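Biuret hydrolase (Pseudomonas sp., PDB 6C62) hydrolyses 1-carboxybiuret to urea-1,3-dicarboxylate and ammonia, a step in the breakdown of atrazine. Local coordinates at residues K74-I79 against D207-L212; G148-G153 against L167-N172; S174-A179 against V411-T416. All blocks are in the same frame, centred on the assembly; numbering follows the deposited sequence.

Contact 1. Residues K74-I79 against D207-L212; sequences KNLFDI and DHLGPL
Leu209 of strand 208-213 meets Phe77 and Leu76, which sit in the loop following strand 70-74 of the central mixed sheet of the amidase fold. Strand 165-170 runs between the two in that sheet, so the contact reaches across an intervening strand. Residues 74-77 form a type I beta turn, which carries the chain away from Lys74, a charge-relay residue by similarity, and brings the two apolar side chains round toward strand 208-213. At the start of 207-212, Asp207 uses its carboxylate outside this contact, OD1 bonding Thr171 OG1 and OD2 the backbone N of Phe202. His208 turns to Phe191, with the rings edge-to-face. Leu209 then does the touching: a branched, wholly apolar residue suits a buried place where two methyls must meet a ring. With CG beside its backbone N (chi1 -57°), it sends CD2 to 3.8 Å from Phe77 CZ, while CD1 lies 3.9 Å from Phe77 CE2. The two side chains come from opposite directions, and both methyls lie on one side of the ring plane at its CZ-CE2 end, CD2 approaching obliquely. Leu76 adds a looser touch, its CD1 4.5 Å from Leu209 CD2. At the almost fully extended Gly210, a CB would be crowded by Pro211 CD. Leu212 closes the segment by packing on Ser154 and Ile158 of helix 152-159. Nearer the ring's root, Lys74 O, which accepts Phe77 N at 2.9 Å, lies in the ring plane at its edge, 3.2 Å from Phe77 CD1.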
ATOM      1  N   LYS A  74     -23.342 -14.342   4.222  1.00  8.97           N
ATOM      2  CA  LYS A  74     -23.586 -12.911   4.210  1.00  8.89           C
ATOM      3  C   LYS A  74     -23.737 -12.422   2.770  1.00  9.13           C
ATOM      4  O   LYS A  74     -23.016 -12.891   1.860  1.00  8.39           O
ATOM      5  CB  LYS A  74     -22.405 -12.251   4.897  1.00  9.11           C
ATOM      6  CG  LYS A  74     -22.558 -10.772   5.177  1.00  9.20           C
ATOM      7  CD  LYS A  74     -21.312 -10.308   5.926  1.00  9.11           C
ATOM      8  CE  LYS A  74     -21.466  -8.881   6.402  1.00  9.32           C
ATOM      9  NZ  LYS A  74     -20.286  -8.519   7.234  1.00  9.26           N
ATOM     10  N   ASN A  75     -24.713 -11.540   2.527  1.00  9.72           N
ATOM     11  CA  ASN A  75     -25.089 -11.207   1.158  1.00  9.40           C
ATOM     12  C   ASN A  75     -24.118 -10.275   0.435  1.00  9.86           C
ATOM     13  O   ASN A  75     -24.429  -9.802  -0.643  1.00 10.11           O
ATOM     14  CB  ASN A  75     -26.555 -10.801   1.076  1.00 10.52           C
ATOM     15  CG  ASN A  75     -26.874  -9.399   1.607  1.00 11.08           C
ATOM     16  OD1 ASN A  75     -26.010  -8.543   1.719  1.00 11.98           O
ATOM     17  ND2 ASN A  75     -28.134  -9.193   1.969  1.00 10.24           N
ATOM     18  N   LEU A  76     -22.921 -10.022   0.995  1.00  9.18           N
ATOM     19  CA  LEU A  76     -21.798  -9.532   0.194  1.00  9.41           C
ATOM     20  C   LEU A  76     -21.028 -10.661  -0.604  1.00  9.29           C
ATOM     21  O   LEU A  76     -20.150 -10.343  -1.422  1.00  8.50           O
ATOM     22  CB  LEU A  76     -20.858  -8.700   1.045  1.00  9.82           C
ATOM     23  CG  LEU A  76     -20.186  -9.312   2.280  1.00 10.40           C
ATOM     24  CD1 LEU A  76     -19.153 -10.329   1.876  1.00 10.90           C
ATOM     25  CD2 LEU A  76     -19.504  -8.244   3.149  1.00 11.21           C
ATOM     26  N   PHE A  77     -21.378 -11.936  -0.388  1.00  8.55           N
ATOM     27  CA  PHE A  77     -20.784 -13.016  -1.133  1.00  9.63           C
ATOM     28  C   PHE A  77     -21.581 -13.215  -2.419  1.00 10.16           C
ATOM     29  O   PHE A  77     -22.833 -13.295  -2.386  1.00  9.99           O
ATOM     30  CB  PHE A  77     -20.744 -14.364  -0.401  1.00  9.83           C
ATOM     31  CG  PHE A  77     -19.734 -14.462   0.705  1.00  9.99           C
ATOM     32  CD1 PHE A  77     -19.984 -13.955   1.961  1.00 10.23           C
ATOM     33  CD2 PHE A  77     -18.498 -15.055   0.480  1.00 10.78           C
ATOM     34  CE1 PHE A  77     -19.030 -14.060   3.006  1.00  9.78           C
ATOM     35  CE2 PHE A  77     -17.555 -15.164   1.471  1.00 10.58           C
ATOM     36  CZ  PHE A  77     -17.810 -14.658   2.760  1.00 10.01           C
ATOM     37  N   ASP A  78     -20.849 -13.322  -3.526  1.00 11.03           N
ATOM     38  CA  ASP A  78     -21.460 -13.624  -4.858  1.00 11.97           C
ATOM     39  C   ASP A  78     -21.984 -15.042  -4.826  1.00 11.14           C
ATOM     40  O   ASP A  78     -21.263 -15.977  -4.409  1.00 11.41           O
ATOM     41  CB  ASP A  78     -20.419 -13.568  -5.994  1.00 14.02           C
ATOM     42  CG  ASP A  78     -20.032 -12.128  -6.432  1.00 19.06           C
ATOM     43  OD1 ASP A  78     -20.653 -11.119  -5.997  1.00 22.88           O
ATOM     44  OD2 ASP A  78     -19.047 -12.006  -7.223  1.00 19.26           O
ATOM     45  N   ILE A  79     -23.228 -15.186  -5.235  1.00 10.76           N
ATOM     46  CA  ILE A  79     -23.915 -16.457  -5.418  1.00 12.16           C
ATOM     47  C   ILE A  79     -24.329 -16.446  -6.897  1.00 13.83           C
ATOM     48  O   ILE A  79     -24.999 -15.514  -7.368  1.00 12.17           O
ATOM     49  CB  ILE A  79     -25.149 -16.596  -4.519  1.00 11.98           C
ATOM     50  CG1 ILE A  79     -24.782 -16.556  -3.049  1.00 12.41           C
ATOM     51  CG2 ILE A  79     -25.856 -17.913  -4.842  1.00 12.30           C
ATOM     52  CD1 ILE A  79     -25.972 -16.478  -2.118  1.00 13.00           C
ATOM     53  N   ASP A 207     -10.245  -5.918   5.198  1.00 11.14           N
ATOM     54  CA  ASP A 207     -11.310  -6.948   5.181  1.00 10.93           C
ATOM     55  C   ASP A 207     -10.784  -8.348   5.342  1.00  9.05           C
ATOM     56  O   ASP A 207      -9.838  -8.724   4.645  1.00  9.40           O
ATOM     57  CB  ASP A 207     -12.126  -6.978   3.865  1.00 11.97           C
ATOM     58  CG  ASP A 207     -12.923  -5.717   3.584  1.00 14.05           C
ATOM     59  OD1 ASP A 207     -13.228  -4.955   4.502  1.00 14.13           O
ATOM     60  OD2 ASP A 207     -13.238  -5.531   2.339  1.00 16.93           O
ATOM     61  N   HIS A 208     -11.430  -9.134   6.202  1.00  9.30           N
ATOM     62  CA  HIS A 208     -11.190 -10.567   6.366  1.00  9.63           C
ATOM     63  C   HIS A 208     -12.527 -11.317   6.152  1.00 10.66           C
ATOM     64  O   HIS A 208     -13.598 -10.780   6.445  1.00 10.15           O
ATOM     65  CB  HIS A 208     -10.832 -10.919   7.811  1.00 10.02           C
ATOM     66  CG  HIS A 208      -9.626 -10.261   8.387  1.00 10.14           C
ATOM     67  ND1 HIS A 208      -9.590  -8.939   8.782  1.00 10.99           N
ATOM     68  CD2 HIS A 208      -8.485 -10.822   8.849  1.00 10.82           C
ATOM     69  CE1 HIS A 208      -8.424  -8.695   9.375  1.00 11.84           C
ATOM     70  NE2 HIS A 208      -7.739  -9.827   9.437  1.00 11.44           N
ATOM     71  N   LEU A 209     -12.478 -12.571   5.703  1.00 10.97           N
ATOM     72  CA  LEU A 209     -13.665 -13.412   5.572  1.00 10.73           C
ATOM     73  C   LEU A 209     -13.472 -14.644   6.405  1.00 11.16           C
ATOM     74  O   LEU A 209     -12.346 -15.109   6.599  1.00 11.72           O
ATOM     75  CB  LEU A 209     -13.880 -13.847   4.144  1.00 10.92           C
ATOM     76  CG  LEU A 209     -14.016 -12.699   3.104  1.00 11.39           C
ATOM     77  CD1 LEU A 209     -14.120 -13.347   1.751  1.00 12.49           C
ATOM     78  CD2 LEU A 209     -15.261 -11.858   3.437  1.00 11.19           C
ATOM     79  N   GLY A 210     -14.576 -15.189   6.894  1.00 10.82           N
ATOM     80  CA  GLY A 210     -14.493 -16.371   7.761  1.00 10.81           C
ATOM     81  C   GLY A 210     -15.830 -16.944   8.197  1.00 10.20           C
ATOM     82  O   GLY A 210     -16.906 -16.362   7.922  1.00  9.34           O
ATOM     83  N   PRO A 211     -15.788 -18.119   8.821  1.00 10.34           N
ATOM     84  CA  PRO A 211     -16.986 -18.842   9.214  1.00  9.62           C
ATOM     85  C   PRO A 211     -17.464 -18.475  10.617  1.00 10.21           C
ATOM     86  O   PRO A 211     -16.679 -18.013  11.480  1.00  9.93           O
ATOM     87  CB  PRO A 211     -16.527 -20.269   9.181  1.00  9.71           C
ATOM     88  CG  PRO A 211     -15.041 -20.180   9.606  1.00 10.47           C
ATOM     89  CD  PRO A 211     -14.553 -18.892   9.071  1.00  9.77           C
ATOM     90  N   LEU A 212     -18.762 -18.638  10.803  1.00 10.38           N
ATOM     91  CA  LEU A 212     -19.383 -18.744  12.116  1.00 11.31           C
ATOM     92  C   LEU A 212     -20.050 -20.114  12.168  1.00 10.20           C
ATOM     93  O   LEU A 212     -20.397 -20.666  11.123  1.00  9.20           O
ATOM     94  CB  LEU A 212     -20.446 -17.675  12.337  1.00 11.98           C
ATOM     95  CG  LEU A 212     -20.001 -16.226  12.420  1.00 12.75           C
ATOM     96  CD1 LEU A 212     -19.756 -15.685  11.024  1.00 13.67           C
ATOM     97  CD2 LEU A 212     -21.007 -15.312  13.116  1.00 13.71           C
TER

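Contact 2. Residues G148-G153 against L167-N172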
ATOM      1  N   GLY A 148     -26.063  -7.944  16.518  1.00 14.98           N
ATOM      2  CA  GLY A 148     -24.698  -7.540  16.299  1.00 15.21           C
ATOM      3  C   GLY A 148     -24.544  -7.423  14.801  1.00 14.74           C
ATOM      4  O   GLY A 148     -25.535  -7.546  14.051  1.00 16.49           O
ATOM      5  N   GLY A 149     -23.333  -7.135  14.373  1.00 12.67           N
ATOM      6  CA  GLY A 149     -23.090  -6.839  12.975  1.00 12.31           C
ATOM      7  C   GLY A 149     -21.631  -6.572  12.716  1.00 12.00           C
ATOM      8  O   GLY A 149     -20.810  -6.604  13.661  1.00 11.40           O
ATOM      9  N   SER A 150     -21.272  -6.317  11.454  1.00 11.48           N
ATOM     10  CA  SER A 150     -22.170  -6.258  10.319  1.00 11.80           C
ATOM     11  C   SER A 150     -22.658  -7.612   9.818  1.00 11.45           C
ATOM     12  O   SER A 150     -23.578  -7.623   9.035  1.00 12.18           O
ATOM     13  CB  SER A 150     -21.521  -5.482   9.157  1.00 12.74           C
ATOM     14  OG  SER A 150     -20.384  -6.152   8.654  1.00 11.49           O
ATOM     15  N   SER A 151     -22.102  -8.734  10.295  1.00 11.09           N
ATOM     16  CA  SER A 151     -22.575 -10.068   9.877  1.00 12.02           C
ATOM     17  C   SER A 151     -23.722 -10.609  10.770  1.00 12.52           C
ATOM     18  O   SER A 151     -23.691 -11.731  11.217  1.00 11.51           O
ATOM     19  CB  SER A 151     -21.429 -11.078   9.841  1.00 11.87           C
ATOM     20  OG  SER A 151     -20.258 -10.613   9.191  1.00 10.40           O
ATOM     21  N   GLY A 152     -24.728  -9.780  11.037  1.00 14.33           N
ATOM     22  CA  GLY A 152     -25.788 -10.144  11.967  1.00 14.29           C
ATOM     23  C   GLY A 152     -26.645 -11.330  11.519  1.00 13.34           C
ATOM     24  O   GLY A 152     -26.999 -12.197  12.337  1.00 13.31           O
ATOM     25  N   GLY A 153     -26.968 -11.386  10.236  1.00 12.50           N
ATOM     26  CA  GLY A 153     -27.670 -12.559   9.706  1.00 11.16           C
ATOM     27  C   GLY A 153     -26.886 -13.854   9.915  1.00 11.53           C
ATOM     28  O   GLY A 153     -27.462 -14.889  10.157  1.00 12.17           O
ATOM     29  N   LEU A 167     -21.105 -17.998   6.586  1.00 10.55           N
ATOM     30  CA  LEU A 167     -19.956 -17.131   6.277  1.00 10.67           C
ATOM     31  C   LEU A 167     -20.270 -15.695   6.557  1.00 10.40           C
ATOM     32  O   LEU A 167     -21.345 -15.243   6.247  1.00  9.94           O
ATOM     33  CB  LEU A 167     -19.496 -17.300   4.841  1.00 11.13           C
ATOM     34  CG  LEU A 167     -19.060 -18.672   4.411  1.00 10.46           C
ATOM     35  CD1 LEU A 167     -18.391 -18.604   3.057  1.00 10.93           C
ATOM     36  CD2 LEU A 167     -18.133 -19.331   5.423  1.00 11.60           C
ATOM     37  N   GLY A 168     -19.297 -14.999   7.134  1.00 11.10           N
ATOM     38  CA  GLY A 168     -19.343 -13.573   7.351  1.00 11.16           C
ATOM     39  C   GLY A 168     -18.084 -12.862   6.896  1.00 11.28           C
ATOM     40  O   GLY A 168     -17.195 -13.469   6.263  1.00 10.06           O
ATOM     41  N   SER A 169     -18.051 -11.558   7.198  1.00 10.90           N
ATOM     42  CA  SER A 169     -16.865 -10.755   7.002  1.00 10.66           C
ATOM     43  C   SER A 169     -16.575 -10.018   8.274  1.00 10.34           C
ATOM     44  O   SER A 169     -17.459  -9.780   9.107  1.00  8.68           O
ATOM     45  CB  SER A 169     -16.962  -9.796   5.796  1.00 11.49           C
ATOM     46  OG  SER A 169     -17.716  -8.627   6.056  1.00 12.66           O
ATOM     47  N   ASP A 170     -15.299  -9.687   8.435  1.00 10.67           N
ATOM     48  CA  ASP A 170     -14.786  -9.003   9.606  1.00 10.56           C
ATOM     49  C   ASP A 170     -13.653  -8.048   9.195  1.00 11.11           C
ATOM     50  O   ASP A 170     -12.569  -8.472   8.781  1.00 10.55           O
ATOM     51  CB  ASP A 170     -14.295 -10.057  10.659  1.00  9.61           C
ATOM     52  CG  ASP A 170     -13.986  -9.420  12.044  1.00  9.23           C
ATOM     53  OD1 ASP A 170     -13.312  -8.375  12.077  1.00  9.14           O
ATOM     54  OD2 ASP A 170     -14.397  -9.988  13.095  1.00  9.08           O
ATOM     55  N   THR A 171     -13.920  -6.758   9.296  1.00 11.62           N
ATOM     56  CA  THR A 171     -12.928  -5.764   9.013  1.00 12.45           C
ATOM     57  C   THR A 171     -12.389  -5.219  10.322  1.00 13.14           C
ATOM     58  O   THR A 171     -11.171  -5.297  10.566  1.00 14.04           O
ATOM     59  CB  THR A 171     -13.553  -4.671   8.133  1.00 13.83           C
ATOM     60  OG1 THR A 171     -14.024  -5.282   6.960  1.00 15.02           O
ATOM     61  CG2 THR A 171     -12.523  -3.638   7.711  1.00 13.20           C
ATOM     62  N   ASN A 172     -13.290  -4.729  11.158  1.00 12.00           N
ATOM     63  CA  ASN A 172     -12.980  -4.178  12.469  1.00 11.72           C
ATOM     64  C   ASN A 172     -13.753  -4.879  13.593  1.00 11.14           C
ATOM     65  O   ASN A 172     -13.804  -4.366  14.717  1.00 11.10           O
ATOM     66  CB  ASN A 172     -13.372  -2.716  12.451  1.00 13.36           C
ATOM     67  CG  ASN A 172     -12.530  -1.902  11.454  1.00 14.15           C
ATOM     68  OD1 ASN A 172     -11.298  -1.903  11.534  1.00 15.00           O
ATOM     69  ND2 ASN A 172     -13.206  -1.220  10.505  1.00 15.39           N
TER
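Ser151 and Gly168 bring their CA atoms to 5.4 Å, where the glycine-rich loop of the amidase family, with its cis peptide before Ser150, passes over strand 165-170. Glycine suits both backbones. Gly148 has a positive phi that would jam a side chain against the preceding carbonyl, a CB on Gly152 would clash with Gly148 O, and one on Gly168 would strike Ser151 OG. Ser151 is the centre of an inverse gamma turn, closed by a weak bond from Gly152 N to Ser150 O, and stands at the N-cap of helix 152-159 without making a capping bond. Its hydroxyl is turned to the strand instead: with OG beside its own backbone N (chi1 -47°), it accepts Ser169 N at 3.1 Å in a moderately bent bond (153°). Ser169 O comes within 2.9 Å of Ser151 OG, but this hydroxyl is hydrogen-bonded to Ser174 O and to Lys74 NZ. Replacing Ser151 with an alanine would probably leave Ser169 N and Ser174 O without this partner and Lys74 NZ with one hydroxyl fewer. Serine is small enough for the tight approach to Gly168, whose CA is 3.6 Å from Ser151 OG. Ser150, a charge-relay residue by similarity, and Ser169 also direct their hydroxyls to Lys74 NZ, with Ser150 OG and Ser169 OG themselves 4.5 Å apart.

Contact 3. Residues S174-A179 against V411-T416; sequences SIRVPA and VVAAPT
The guanidinium of Arg176 is approached obliquely by Val411 CG2, while its nitrogens take polar partners beyond the two segments: NE forms a salt bridge with Asp170 OD2, and NH1 bonds Gln429 OE1 and Thr401 O. Nearer the backbone, the methylene stem crosses Val411 at about a right angle. Arg176 CD rests 3.6 Å from Val411 CG1, the methyl set anti to the valine's backbone N (chi1 178°). This is a helix laid on a sheet strand: on helix 176-182, Ala179 points toward strand 411-416 while Arg176, almost one turn earlier, reaches it with its CG and CD. From the strand Val411 and Ala413 point toward the helix, whereas Val412 and Ala414 point away and pack on helix 437-449. Alanine at both Ala179 and Ala413 lets the backbones come close, with CB to CB 3.9 Å and the CA atoms of Arg176 and Ala413 5.7 Å apart. The chemistry divides accordingly: apolar carbon fills the interface, and the buried charge, probably balanced largely by Asp170, is carried past it. Because Asp170 OD2 also takes Ile175 N, the same carboxylate ties down the backbone just after Ser174, the acyl-ester nucleophile by similarity.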
ATOM      1  N   SER A 174     -16.644  -7.499  12.560  1.00 10.15           N
ATOM      2  CA  SER A 174     -17.947  -7.945  12.103  1.00 10.73           C
ATOM      3  C   SER A 174     -18.264  -9.440  12.052  1.00 10.69           C
ATOM      4  O   SER A 174     -19.396  -9.787  11.700  1.00 11.11           O
ATOM      5  CB  SER A 174     -18.245  -7.276  10.747  1.00 11.42           C
ATOM      6  OG  SER A 174     -18.593  -5.924  11.017  1.00 13.64           O
ATOM      7  N   ILE A 175     -17.304 -10.307  12.382  1.00 10.11           N
ATOM      8  CA  ILE A 175     -17.575 -11.705  12.689  1.00 10.76           C
ATOM      9  C   ILE A 175     -17.633 -11.899  14.193  1.00 10.55           C
ATOM     10  O   ILE A 175     -18.553 -12.544  14.745  1.00 10.74           O
ATOM     11  CB  ILE A 175     -16.497 -12.639  12.107  1.00 10.92           C
ATOM     12  CG1 ILE A 175     -16.719 -12.818  10.612  1.00 11.51           C
ATOM     13  CG2 ILE A 175     -16.485 -14.025  12.787  1.00 11.94           C
ATOM     14  CD1 ILE A 175     -15.538 -13.476   9.870  1.00 12.82           C
ATOM     15  N   ARG A 176     -16.627 -11.359  14.858  1.00 10.60           N
ATOM     16  CA  ARG A 176     -16.515 -11.478  16.304  1.00 10.17           C
ATOM     17  C   ARG A 176     -17.675 -10.831  17.070  1.00 10.53           C
ATOM     18  O   ARG A 176     -18.121 -11.393  18.067  1.00 10.35           O
ATOM     19  CB  ARG A 176     -15.136 -10.939  16.743  1.00  9.75           C
ATOM     20  CG  ARG A 176     -14.011 -11.782  16.202  1.00  9.22           C
ATOM     21  CD  ARG A 176     -12.723 -10.975  16.298  1.00  9.63           C
ATOM     22  NE  ARG A 176     -12.704  -9.879  15.334  1.00  9.69           N
ATOM     23  CZ  ARG A 176     -11.862  -8.844  15.390  1.00 10.09           C
ATOM     24  NH1 ARG A 176     -11.026  -8.737  16.391  1.00  9.91           N
ATOM     25  NH2 ARG A 176     -11.858  -7.897  14.435  1.00  9.42           N
ATOM     26  N   VAL A 177     -18.181  -9.686  16.634  1.00 10.83           N
ATOM     27  CA  VAL A 177     -19.269  -9.027  17.319  1.00 11.61           C
ATOM     28  C   VAL A 177     -20.600  -9.875  17.288  1.00 13.19           C
ATOM     29  O   VAL A 177     -21.191 -10.138  18.369  1.00 13.12           O
ATOM     30  CB  VAL A 177     -19.467  -7.573  16.804  1.00 12.04           C
ATOM     31  CG1 VAL A 177     -20.738  -6.929  17.376  1.00 11.56           C
ATOM     32  CG2 VAL A 177     -18.227  -6.711  17.177  1.00 12.54           C
ATOM     33  N   PRO A 178     -21.076 -10.303  16.110  1.00 11.77           N
ATOM     34  CA  PRO A 178     -22.259 -11.166  16.122  1.00 12.13           C
ATOM     35  C   PRO A 178     -22.059 -12.522  16.783  1.00 11.78           C
ATOM     36  O   PRO A 178     -22.986 -13.039  17.368  1.00 11.93           O
ATOM     37  CB  PRO A 178     -22.643 -11.326  14.634  1.00 13.43           C
ATOM     38  CG  PRO A 178     -21.513 -10.777  13.871  1.00 14.30           C
ATOM     39  CD  PRO A 178     -20.659  -9.910  14.760  1.00 12.92           C
ATOM     40  N   ALA A 179     -20.872 -13.099  16.708  1.00 10.70           N
ATOM     41  CA  ALA A 179     -20.600 -14.300  17.451  1.00 10.87           C
ATOM     42  C   ALA A 179     -20.797 -14.036  18.943  1.00 11.01           C
ATOM     43  O   ALA A 179     -21.473 -14.825  19.645  1.00 11.49           O
ATOM     44  CB  ALA A 179     -19.181 -14.813  17.206  1.00  9.99           C
ATOM     45  N   VAL A 411      -8.309 -14.926  15.221  1.00  9.52           N
ATOM     46  CA  VAL A 411      -9.113 -14.885  16.453  1.00  9.87           C
ATOM     47  C   VAL A 411     -10.221 -15.876  16.368  1.00 10.43           C
ATOM     48  O   VAL A 411     -10.888 -15.914  15.352  1.00 10.46           O
ATOM     49  CB  VAL A 411      -9.787 -13.496  16.681  1.00 10.05           C
ATOM     50  CG1 VAL A 411     -10.668 -13.494  17.938  1.00 10.08           C
ATOM     51  CG2 VAL A 411      -8.774 -12.393  16.747  1.00 10.25           C
ATOM     52  N   VAL A 412     -10.393 -16.694  17.412  1.00 10.69           N
ATOM     53  CA  VAL A 412     -11.647 -17.478  17.610  1.00 10.69           C
ATOM     54  C   VAL A 412     -12.437 -16.729  18.662  1.00 10.89           C
ATOM     55  O   VAL A 412     -11.908 -16.349  19.739  1.00  9.17           O
ATOM     56  CB  VAL A 412     -11.378 -18.886  18.070  1.00 11.04           C
ATOM     57  CG1 VAL A 412     -12.626 -19.591  18.611  1.00 12.30           C
ATOM     58  CG2 VAL A 412     -10.841 -19.702  16.943  1.00 12.09           C
ATOM     59  N   ALA A 413     -13.694 -16.511  18.337  1.00 10.74           N
ATOM     60  CA  ALA A 413     -14.667 -15.933  19.252  1.00 11.94           C
ATOM     61  C   ALA A 413     -15.512 -17.073  19.858  1.00 12.14           C
ATOM     62  O   ALA A 413     -16.226 -17.778  19.162  1.00 12.74           O
ATOM     63  CB  ALA A 413     -15.550 -14.921  18.578  1.00 12.49           C
ATOM     64  N   ALA A 414     -15.277 -17.318  21.129  1.00 12.48           N
ATOM     65  CA  ALA A 414     -15.886 -18.424  21.859  1.00 12.40           C
ATOM     66  C   ALA A 414     -17.084 -17.910  22.693  1.00 12.91           C
ATOM     67  O   ALA A 414     -16.932 -16.959  23.465  1.00 12.43           O
ATOM     68  CB  ALA A 414     -14.861 -19.051  22.786  1.00 12.47           C
ATOM     69  N   PRO A 415     -18.265 -18.525  22.540  1.00 12.17           N
ATOM     70  CA  PRO A 415     -19.490 -18.032  23.200  1.00 13.19           C
ATOM     71  C   PRO A 415     -19.569 -18.497  24.679  1.00 15.29           C
ATOM     72  O   PRO A 415     -19.363 -19.683  24.937  1.00 18.71           O
ATOM     73  CB  PRO A 415     -20.604 -18.638  22.365  1.00 12.53           C
ATOM     74  CG  PRO A 415     -20.010 -19.928  21.864  1.00 12.32           C
ATOM     75  CD  PRO A 415     -18.534 -19.652  21.644  1.00 12.89           C
ATOM     76  N   THR A 416     -19.732 -17.559  25.604  1.00 16.90           N
ATOM     77  CA  THR A 416     -19.863 -17.840  27.033  1.00 19.06           C
ATOM     78  C   THR A 416     -21.110 -17.153  27.597  1.00 21.32           C
ATOM     79  O   THR A 416     -21.769 -16.316  26.918  1.00 20.50           O
ATOM     80  CB  THR A 416     -18.639 -17.369  27.846  1.00 20.38           C
ATOM     81  OG1 THR A 416     -18.690 -15.965  27.971  1.00 19.94           O
ATOM     82  CG2 THR A 416     -17.295 -17.745  27.183  1.00 19.66           C
TER

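Overall arrangement
All three contacts reach one central sheet and, by similarity, each contributes one residue of the Ser-cisSer-Lys triad: Lys74 in contact 1, Ser150 in contact 2 and Ser174 in contact 3. Contact 2 lies between the others, its centre about 8 Å from that of contact 1 and about 10 Å from that of contact 3, while the centres of contacts 1 and 3 are about 15 Å apart. Lys74 NZ lies 2.8 Å from Ser150 OG, which is 3.0 Å from Ser174 OG, lining up lysine, serine and nucleophile; Ser150 N separately hydrogen-bonds Ser174 OG at 2.7 Å. Van der Waals packing links the outer pair directly, with Ile175 CD1 3.6 Å from Gly210 N.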